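Local coordinates for Rab GDP dissociation inhibitor alpha (PDB 6C87), which probably binds prenylated Rab GTPases in their GDP-bound form, slowing nucleotide release and keeping the Rab proteins soluble for recycling between membranes, at residues 22-27 and 413-418; 83-88 and 391-396; 307-312 and 375-380. All coordinates share one frame; numbering follows the deposited sequence.

Contact 1. Residues 22-27 and 413-418; sequences LTECVI and KSYDAT
Tyr415 OH is gripped twice by Thr23 at the start of helix 22-33. The backbone Thr23 N donates to Tyr415 OH over 2.8 Å in a nearly straight bond, with an N-H...O angle of 177°. Thr23 OG1 adds a weak second bond to Tyr415 OH at 3.2 Å. The first torsion of Thr23 (chi1 -65°) keeps OG1 beside its own backbone N, which puts OG1 on the same side as the N-H, where both can reach Tyr415 OH. The two side chains run past each other in opposite directions, bringing Thr23 OG1 within 3.4 Å of Tyr415 CE1. Leu22 N also lies near the hydroxyl, but at an angle too poor for a bond; Leu22 CB borders Tyr415 OH at 3.9 Å.

Helix 22-33 follows strand 15-18, the central strand of a five-stranded parallel sheet ordered 3-2-1-4-5, as in a Rossmann-type fold. In dinucleotide-binding relatives the amino end of this first helix faces a pyrophosphate; here one of its early N-H groups is taken by a tyrosine from the segment after strand 409-411. Glu24 comes from the next helical position but sends OE2 to Ser412 OG, tying the helix to the same connection.

Beyond the tyrosine, Asp416 bonds onward to Thr418. Asp416 OD1 is met on the syn side by Thr418 OG1 at 2.7 Å, 27° out of the carboxylate plane. Thr418 N reaches Asp416 OD1 weakly at 3.2 Å, closing an Asx turn, while Lys87 NZ forms a salt bridge to the same oxygen.

Contact 2. Residues 83-88 and 391-396; sequences DLIPKF and FVYILD
Leu84 lays its CB against Tyr393 CE2 at 3.7 Å, the closest approach between residues 83-88 and 391-396. The latter lie on strand 389-400, which belongs to the large mixed sheet of the GDP dissociation inhibitor fold and pairs antiparallel with strand 302-315. The tyrosine and leucine side chains cross at about a right angle: Leu84 CB sits by CE2 while Leu84 CD1 reaches further along the ring, to 4.0 Å from Tyr393 OH. The carbonyl Leu84 O adds backbone to the packing, 3.9 Å from Tyr393 CD2.

With Tyr393 CG anti to the backbone N (chi1 -173°), the ring is carried out from the strand to Leu84. Leu395, two residues on, covers one face of the Tyr393 ring with its CG, 3.7 Å above the plane and displaced toward the rim. At the far end, the buried phenol bonds through OH to Glu50 O, which should help hold the ring's position. Helix 56-64 closes in as well, with Met59 on Leu84 and Lys62 on Tyr393.

Toward Leu395 the fit is looser and the strand is partly open to solvent. Ile85 approaches the edge of the Tyr393 ring near its plane, but Ile85 CG1 stays 4.5 Å from Tyr393 CE2. Its chain is extended beyond CB (chi2 -179°), and the terminal methyl carries on past the ring to a single methyl-to-methyl touch, Ile85 CD1 to Leu395 CD1 at 3.9 Å.

Contact 3. Residues 307-312 and 375-380; sequences KVIRVI and NEVKVV
The flat guanidinium of Arg310 has Val308 CG1 3.5 Å above one face, offset toward the rim, and lies across strand 302-315 from Ile309 and Val311, the two residues that pack on Val377. On its side of the strand, Arg310 NH2 makes weak hydrogen bonds to the backbone oxygens Tyr415 O and Asp416 O.

The other side of the strand is purely aliphatic at this contact. Val377 points both methyls at it and divides them between two neighbours: Val377 CG2 meets Val311 CG2 at 3.8 Å, and Val377 CG1 meets Ile309 CG2 more loosely at 4.3 Å. With chi1 near -61°, CG1 is anti to the carbonyl carbon and CG2 falls between the backbone N and that carbon, so the branch straddles the alternate residues of the strand that face it.

Val377 is also the N-cap residue of helix 378-384, and its carbonyl accepts an early helical bond, Val380 N to Val377 O at 2.9 Å. Just before it, Glu376 is held by Arg339, Ser370 and the backbone of Glu369. Val377 thus sits at the junction between the short, weakly bonded helix 373-376 and helix 378-384, and lies against the mixed sheet. Strand 302-315 runs there between strands 360-367 and 389-400, antiparallel to both. Val377 also touches Thr366, and three residues on Val380 rests on Val364 of strand 360-367 and Ile343 of strand 343-349.

Overall arrangement
Contacts 2 and 3 share the mixed sheet, their centres about 10 Å apart: strands 389-400 and 302-315 are neighbours, joined by Tyr393 N to Arg310 O at 2.7 Å and Phe391 N to Ile312 O at 2.8 Å. Residues 83-88 and 375-380 pack on opposite faces of this strand pair. Contact 1, centred about 12 Å from contact 2 and 20 Å from contact 3, connects the Rossmann-type parallel sheet region to them. Segment 413-418 is the bridge: Lys87 NZ lies 2.8 Å from Thr418 O, Tyr415 CB packs on Ile85, and Ala417 CB touches Val308 CG1 at 3.9 Å.

Contact 1. Residues 22-27 and 413-418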
loop_
_atom_site.group_PDB
_atom_site.type_symbol
_atom_site.label_atom_id
_atom_site.label_comp_id
_atom_site.label_asym_id
_atom_site.label_seq_id
_atom_site.Cartn_x
_atom_site.Cartn_y
_atom_site.Cartn_z
ATOM N N LEU A 22 16.546 16.585 -16.458
ATOM C CA LEU A 22 15.310 15.806 -16.459
ATOM C C LEU A 22 14.777 15.605 -15.049
ATOM O O LEU A 22 13.567 15.713 -14.820
ATOM C CB LEU A 22 15.512 14.456 -17.148
ATOM C CG LEU A 22 14.227 13.619 -17.191
ATOM C CD1 LEU A 22 13.094 14.371 -17.873
ATOM C CD2 LEU A 22 14.450 12.278 -17.867
ATOM N N THR A 23 15.664 15.328 -14.090
ATOM C CA THR A 23 15.225 15.084 -12.722
ATOM C C THR A 23 14.407 16.249 -12.180
ATOM O O THR A 23 13.335 16.052 -11.592
ATOM C CB THR A 23 16.431 14.817 -11.825
ATOM O OG1 THR A 23 17.058 13.594 -12.234
ATOM C CG2 THR A 23 15.990 14.696 -10.361
ATOM N N GLU A 24 14.895 17.475 -12.371
ATOM C CA GLU A 24 14.157 18.640 -11.892
ATOM C C GLU A 24 12.842 18.815 -12.646
ATOM O O GLU A 24 11.810 19.135 -12.041
ATOM C CB GLU A 24 15.025 19.894 -12.011
ATOM C CG GLU A 24 16.073 20.075 -10.908
ATOM C CD GLU A 24 17.196 19.038 -10.937
ATOM O OE1 GLU A 24 17.645 18.649 -12.039
ATOM O OE2 GLU A 24 17.639 18.624 -9.844
ATOM N N CYS A 25 12.853 18.584 -13.961
ATOM C CA CYS A 25 11.634 18.728 -14.750
ATOM C C CYS A 25 10.549 17.762 -14.281
ATOM O O CYS A 25 9.368 18.122 -14.237
ATOM C CB CYS A 25 11.944 18.516 -16.233
ATOM S SG CYS A 25 12.919 19.843 -17.012
ATOM N N VAL A 26 10.929 16.525 -13.943
ATOM C CA VAL A 26 9.959 15.527 -13.505
ATOM C C VAL A 26 9.438 15.852 -12.109
ATOM O O VAL A 26 8.241 15.710 -11.828
ATOM C CB VAL A 26 10.580 14.122 -13.558
ATOM C CG1 VAL A 26 9.615 13.094 -12.969
ATOM C CG2 VAL A 26 10.934 13.760 -14.993
ATOM N N ILE A 27 10.326 16.263 -11.202
ATOM C CA ILE A 27 9.881 16.677 -9.875
ATOM C C ILE A 27 8.940 17.874 -9.981
ATOM O O ILE A 27 7.881 17.913 -9.339
ATOM C CB ILE A 27 11.099 16.971 -8.974
ATOM C CG1 ILE A 27 11.808 15.672 -8.597
ATOM C CG2 ILE A 27 10.677 17.690 -7.696
ATOM C CD1 ILE A 27 10.959 14.754 -7.739
ATOM N N LYS A 413 20.988 14.099 -7.598
ATOM C CA LYS A 413 22.307 13.571 -7.894
ATOM C C LYS A 413 22.686 13.876 -9.334
ATOM O O LYS A 413 21.824 14.031 -10.204
ATOM C CB LYS A 413 22.351 12.063 -7.651
ATOM C CG LYS A 413 22.169 11.680 -6.195
ATOM C CD LYS A 413 22.181 10.176 -6.011
ATOM C CE LYS A 413 21.995 9.823 -4.549
ATOM N NZ LYS A 413 21.919 8.356 -4.351
ATOM N N SER A 414 23.990 13.997 -9.575
ATOM C CA SER A 414 24.471 14.071 -10.945
ATOM C C SER A 414 24.151 12.773 -11.676
ATOM O O SER A 414 24.062 11.697 -11.075
ATOM C CB SER A 414 25.974 14.325 -10.967
ATOM O OG SER A 414 26.288 15.521 -10.274
ATOM N N TYR A 415 24.027 12.862 -12.993
ATOM C CA TYR A 415 23.686 11.676 -13.761
ATOM C C TYR A 415 24.908 10.769 -13.868
ATOM O O TYR A 415 26.006 11.222 -14.210
ATOM C CB TYR A 415 23.157 12.073 -15.138
ATOM C CG TYR A 415 21.910 12.907 -15.023
ATOM C CD1 TYR A 415 20.712 12.335 -14.623
ATOM C CD2 TYR A 415 21.931 14.269 -15.290
ATOM C CE1 TYR A 415 19.564 13.094 -14.495
ATOM C CE2 TYR A 415 20.788 15.036 -15.173
ATOM C CZ TYR A 415 19.603 14.447 -14.770
ATOM O OH TYR A 415 18.451 15.205 -14.641
ATOM N N ASP A 416 24.713 9.487 -13.564
ATOM C CA ASP A 416 25.799 8.526 -13.635
ATOM C C ASP A 416 26.032 8.119 -15.086
ATOM O O ASP A 416 25.339 8.569 -16.009
ATOM C CB ASP A 416 25.513 7.333 -12.716
ATOM C CG ASP A 416 24.281 6.516 -13.132
ATOM O OD1 ASP A 416 23.858 6.550 -14.308
ATOM O OD2 ASP A 416 23.706 5.846 -12.247
ATOM N N ALA A 417 27.024 7.246 -15.284
ATOM C CA ALA A 417 27.486 6.898 -16.623
ATOM C C ALA A 417 26.526 5.985 -17.381
ATOM O O ALA A 417 26.628 5.898 -18.609
ATOM C CB ALA A 417 28.858 6.230 -16.541
ATOM N N THR A 418 25.605 5.314 -16.695
ATOM C CA THR A 418 24.723 4.369 -17.366
ATOM C C THR A 418 23.939 5.050 -18.481
ATOM O O THR A 418 23.584 6.232 -18.400
ATOM C CB THR A 418 23.749 3.727 -16.372
ATOM O OG1 THR A 418 22.794 4.702 -15.920
ATOM C CG2 THR A 418 24.508 3.173 -15.170
#

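Contact 2. Residues 83-88 and 391-396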
loop_
_atom_site.group_PDB
_atom_site.type_symbol
_atom_site.label_atom_id
_atom_site.label_comp_id
_atom_site.label_asym_id
_atom_site.label_seq_id
_atom_site.Cartn_x
_atom_site.Cartn_y
_atom_site.Cartn_z
ATOM N N ASP A 83 22.212 14.921 -27.492
ATOM C CA ASP A 83 22.047 14.907 -26.046
ATOM C C ASP A 83 23.398 14.632 -25.400
ATOM O O ASP A 83 23.999 13.577 -25.631
ATOM C CB ASP A 83 21.032 13.836 -25.649
ATOM C CG ASP A 83 19.642 14.129 -26.171
ATOM O OD1 ASP A 83 19.214 15.304 -26.125
ATOM O OD2 ASP A 83 18.984 13.181 -26.641
ATOM N N LEU A 84 23.875 15.575 -24.586
ATOM C CA LEU A 84 25.191 15.420 -23.972
ATOM C C LEU A 84 25.220 14.275 -22.968
ATOM O O LEU A 84 26.288 13.701 -22.717
ATOM C CB LEU A 84 25.615 16.725 -23.314
ATOM C CG LEU A 84 25.848 17.890 -24.279
ATOM C CD1 LEU A 84 26.144 19.175 -23.513
ATOM C CD2 LEU A 84 26.986 17.544 -25.205
ATOM N N ILE A 85 24.077 13.940 -22.377
ATOM C CA ILE A 85 23.984 12.798 -21.468
ATOM C C ILE A 85 22.852 11.890 -21.937
ATOM O O ILE A 85 21.737 11.939 -21.396
ATOM C CB ILE A 85 23.800 13.256 -20.014
ATOM C CG1 ILE A 85 24.932 14.215 -19.620
ATOM C CG2 ILE A 85 23.773 12.043 -19.093
ATOM C CD1 ILE A 85 24.875 14.736 -18.184
ATOM N N PRO A 86 23.087 11.051 -22.939
ATOM C CA PRO A 86 22.000 10.233 -23.489
ATOM C C PRO A 86 21.748 8.976 -22.669
ATOM O O PRO A 86 22.679 8.291 -22.231
ATOM C CB PRO A 86 22.521 9.876 -24.883
ATOM C CG PRO A 86 24.005 9.791 -24.672
ATOM C CD PRO A 86 24.347 10.866 -23.677
ATOM N N LYS A 87 20.466 8.664 -22.479
ATOM C CA LYS A 87 20.052 7.455 -21.779
ATOM C C LYS A 87 18.799 6.902 -22.442
ATOM O O LYS A 87 17.933 7.658 -22.895
ATOM C CB LYS A 87 19.780 7.713 -20.284
ATOM C CG LYS A 87 20.993 8.131 -19.455
ATOM C CD LYS A 87 20.554 8.640 -18.074
ATOM C CE LYS A 87 21.740 9.027 -17.183
ATOM N NZ LYS A 87 22.364 7.859 -16.485
ATOM N N PHE A 88 18.712 5.584 -22.505
ATOM C CA PHE A 88 17.528 4.923 -23.025
ATOM C C PHE A 88 16.532 4.669 -21.898
ATOM O O PHE A 88 16.892 4.601 -20.719
ATOM C CB PHE A 88 17.905 3.598 -23.690
ATOM C CG PHE A 88 18.645 3.754 -24.986
ATOM C CD1 PHE A 88 18.338 4.787 -25.859
ATOM C CD2 PHE A 88 19.649 2.868 -25.331
ATOM C CE1 PHE A 88 19.013 4.922 -27.054
ATOM C CE2 PHE A 88 20.329 3.001 -26.526
ATOM C CZ PHE A 88 20.009 4.020 -27.391
ATOM N N PHE A 391 34.280 14.083 -29.495
ATOM C CA PHE A 391 34.253 15.130 -28.480
ATOM C C PHE A 391 34.392 14.515 -27.096
ATOM O O PHE A 391 33.603 13.639 -26.726
ATOM C CB PHE A 391 32.957 15.935 -28.531
ATOM C CG PHE A 391 32.610 16.444 -29.887
ATOM C CD1 PHE A 391 33.158 17.637 -30.353
ATOM C CD2 PHE A 391 31.725 15.742 -30.697
ATOM C CE1 PHE A 391 32.830 18.129 -31.609
ATOM C CE2 PHE A 391 31.390 16.226 -31.961
ATOM C CZ PHE A 391 31.947 17.426 -32.415
ATOM N N VAL A 392 35.371 14.990 -26.330
ATOM C CA VAL A 392 35.602 14.495 -24.974
ATOM C C VAL A 392 34.856 15.383 -23.984
ATOM O O VAL A 392 35.126 16.584 -23.883
ATOM C CB VAL A 392 37.099 14.444 -24.639
ATOM C CG1 VAL A 392 37.283 13.997 -23.202
ATOM C CG2 VAL A 392 37.803 13.479 -25.568
ATOM N N TYR A 393 33.937 14.782 -23.236
ATOM C CA TYR A 393 33.053 15.501 -22.322
ATOM C C TYR A 393 33.191 14.877 -20.933
ATOM O O TYR A 393 32.592 13.836 -20.646
ATOM C CB TYR A 393 31.614 15.445 -22.829
ATOM C CG TYR A 393 30.627 16.287 -22.054
ATOM C CD1 TYR A 393 30.938 17.583 -21.659
ATOM C CD2 TYR A 393 29.380 15.782 -21.721
ATOM C CE1 TYR A 393 30.028 18.351 -20.954
ATOM C CE2 TYR A 393 28.460 16.543 -21.025
ATOM C CZ TYR A 393 28.790 17.824 -20.637
ATOM O OH TYR A 393 27.868 18.573 -19.933
ATOM N N ILE A 394 33.979 15.512 -20.071
ATOM C CA ILE A 394 34.239 15.030 -18.719
ATOM C C ILE A 394 33.506 15.924 -17.724
ATOM O O ILE A 394 33.582 17.158 -17.807
ATOM C CB ILE A 394 35.747 14.996 -18.433
ATOM C CG1 ILE A 394 36.449 14.167 -19.510
ATOM C CG2 ILE A 394 36.009 14.427 -17.047
ATOM C CD1 ILE A 394 37.952 14.271 -19.480
ATOM N N LEU A 395 32.804 15.300 -16.776
ATOM C CA LEU A 395 32.001 16.019 -15.796
ATOM C C LEU A 395 32.272 15.496 -14.395
ATOM O O LEU A 395 32.455 14.294 -14.194
ATOM C CB LEU A 395 30.509 15.876 -16.092
ATOM C CG LEU A 395 29.954 16.548 -17.344
ATOM C CD1 LEU A 395 28.489 16.171 -17.519
ATOM C CD2 LEU A 395 30.127 18.063 -17.261
ATOM N N ASP A 396 32.259 16.406 -13.429
ATOM C CA ASP A 396 32.264 16.029 -12.028
ATOM C C ASP A 396 30.854 15.636 -11.598
ATOM O O ASP A 396 29.863 16.227 -12.045
ATOM C CB ASP A 396 32.771 17.195 -11.176
ATOM C CG ASP A 396 34.240 17.516 -11.428
ATOM O OD1 ASP A 396 35.076 16.590 -11.460
ATOM O OD2 ASP A 396 34.563 18.706 -11.599
#

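Contact 3. Residues 307-312 and 375-380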
loop_
_atom_site.group_PDB
_atom_site.type_symbol
_atom_site.label_atom_id
_atom_site.label_comp_id
_atom_site.label_asym_id
_atom_site.label_seq_id
_atom_site.Cartn_x
_atom_site.Cartn_y
_atom_site.Cartn_z
ATOM N N LYS A 307 34.023 11.412 -11.176
ATOM C CA LYS A 307 33.974 11.971 -12.516
ATOM C C LYS A 307 33.354 10.952 -13.459
ATOM O O LYS A 307 33.405 9.741 -13.225
ATOM C CB LYS A 307 35.363 12.338 -13.054
ATOM C CG LYS A 307 36.034 13.523 -12.423
ATOM C CD LYS A 307 37.424 13.686 -13.023
ATOM C CE LYS A 307 38.071 14.983 -12.607
ATOM N NZ LYS A 307 38.960 15.460 -13.701
ATOM N N VAL A 308 32.780 11.453 -14.547
ATOM C CA VAL A 308 32.274 10.607 -15.619
ATOM C C VAL A 308 32.778 11.176 -16.938
ATOM O O VAL A 308 32.560 12.358 -17.230
ATOM C CB VAL A 308 30.734 10.525 -15.611
ATOM C CG1 VAL A 308 30.201 9.877 -16.908
ATOM C CG2 VAL A 308 30.254 9.780 -14.382
ATOM N N ILE A 309 33.444 10.339 -17.731
ATOM C CA ILE A 309 33.839 10.721 -19.081
ATOM C C ILE A 309 32.762 10.253 -20.042
ATOM O O ILE A 309 32.257 9.126 -19.934
ATOM C CB ILE A 309 35.208 10.134 -19.468
ATOM C CG1 ILE A 309 35.533 10.472 -20.931
ATOM C CG2 ILE A 309 35.238 8.628 -19.280
ATOM C CD1 ILE A 309 36.981 10.192 -21.332
ATOM N N ARG A 310 32.373 11.137 -20.948
ATOM C CA ARG A 310 31.535 10.781 -22.081
ATOM C C ARG A 310 32.271 11.218 -23.336
ATOM O O ARG A 310 32.704 12.373 -23.430
ATOM C CB ARG A 310 30.153 11.421 -21.978
ATOM C CG ARG A 310 29.317 10.814 -20.863
ATOM C CD ARG A 310 28.002 11.516 -20.720
ATOM N NE ARG A 310 27.222 10.944 -19.635
ATOM C CZ ARG A 310 27.231 11.395 -18.385
ATOM N NH1 ARG A 310 27.986 12.437 -18.065
ATOM N NH2 ARG A 310 26.484 10.795 -17.462
ATOM N N VAL A 311 32.494 10.274 -24.247
ATOM C CA VAL A 311 33.123 10.551 -25.533
ATOM C C VAL A 311 32.059 10.431 -26.609
ATOM O O VAL A 311 31.548 9.335 -26.879
ATOM C CB VAL A 311 34.304 9.615 -25.816
ATOM C CG1 VAL A 311 34.930 9.992 -27.140
ATOM C CG2 VAL A 311 35.331 9.716 -24.703
ATOM N N ILE A 312 31.778 11.547 -27.260
ATOM C CA ILE A 312 30.684 11.660 -28.212
ATOM C C ILE A 312 31.282 11.529 -29.605
ATOM O O ILE A 312 32.194 12.283 -29.973
ATOM C CB ILE A 312 29.924 12.981 -28.005
ATOM C CG1 ILE A 312 29.442 13.048 -26.548
ATOM C CG2 ILE A 312 28.751 13.109 -28.953
ATOM C CD1 ILE A 312 28.975 14.416 -26.090
ATOM N N ASN A 375 41.862 7.123 -22.355
ATOM C CA ASN A 375 42.411 5.798 -22.599
ATOM C C ASN A 375 41.561 4.708 -21.962
ATOM O O ASN A 375 41.603 3.556 -22.413
ATOM C CB ASN A 375 43.858 5.737 -22.105
ATOM C CG ASN A 375 44.510 4.406 -22.382
ATOM O OD1 ASN A 375 44.699 3.592 -21.478
ATOM N ND2 ASN A 375 44.864 4.173 -23.644
ATOM N N GLU A 376 40.801 5.040 -20.913
ATOM C CA GLU A 376 39.955 4.033 -20.281
ATOM C C GLU A 376 38.874 3.525 -21.233
ATOM O O GLU A 376 38.460 2.369 -21.122
ATOM C CB GLU A 376 39.331 4.582 -18.995
ATOM C CG GLU A 376 40.328 4.866 -17.880
ATOM C CD GLU A 376 39.687 5.526 -16.653
ATOM O OE1 GLU A 376 38.630 5.050 -16.182
ATOM O OE2 GLU A 376 40.241 6.539 -16.165
ATOM N N VAL A 377 38.407 4.359 -22.169
ATOM C CA VAL A 377 37.382 3.949 -23.127
ATOM C C VAL A 377 37.974 3.568 -24.479
ATOM O O VAL A 377 37.225 3.370 -25.441
ATOM C CB VAL A 377 36.297 5.033 -23.312
ATOM C CG1 VAL A 377 35.585 5.327 -21.999
ATOM C CG2 VAL A 377 36.889 6.301 -23.914
ATOM N N LYS A 378 39.300 3.455 -24.580
ATOM C CA LYS A 378 39.900 3.143 -25.874
ATOM C C LYS A 378 39.420 1.795 -26.402
ATOM O O LYS A 378 39.283 1.616 -27.617
ATOM C CB LYS A 378 41.426 3.163 -25.776
ATOM C CG LYS A 378 42.116 2.916 -27.100
ATOM C CD LYS A 378 43.624 3.043 -26.980
ATOM C CE LYS A 378 44.296 2.854 -28.337
ATOM N NZ LYS A 378 44.244 1.443 -28.797
ATOM N N VAL A 379 39.146 0.842 -25.507
ATOM C CA VAL A 379 38.652 -0.460 -25.941
ATOM C C VAL A 379 37.347 -0.305 -26.706
ATOM O O VAL A 379 37.092 -1.039 -27.666
ATOM C CB VAL A 379 38.490 -1.410 -24.732
ATOM C CG1 VAL A 379 37.506 -0.839 -23.712
ATOM C CG2 VAL A 379 38.056 -2.799 -25.183
ATOM N N VAL A 380 36.511 0.660 -26.314
ATOM C CA VAL A 380 35.251 0.871 -27.016
ATOM C C VAL A 380 35.474 1.682 -28.287
ATOM O O VAL A 380 34.956 1.342 -29.356
ATOM C CB VAL A 380 34.226 1.551 -26.091
ATOM C CG1 VAL A 380 32.920 1.746 -26.827
ATOM C CG2 VAL A 380 34.023 0.749 -24.822
#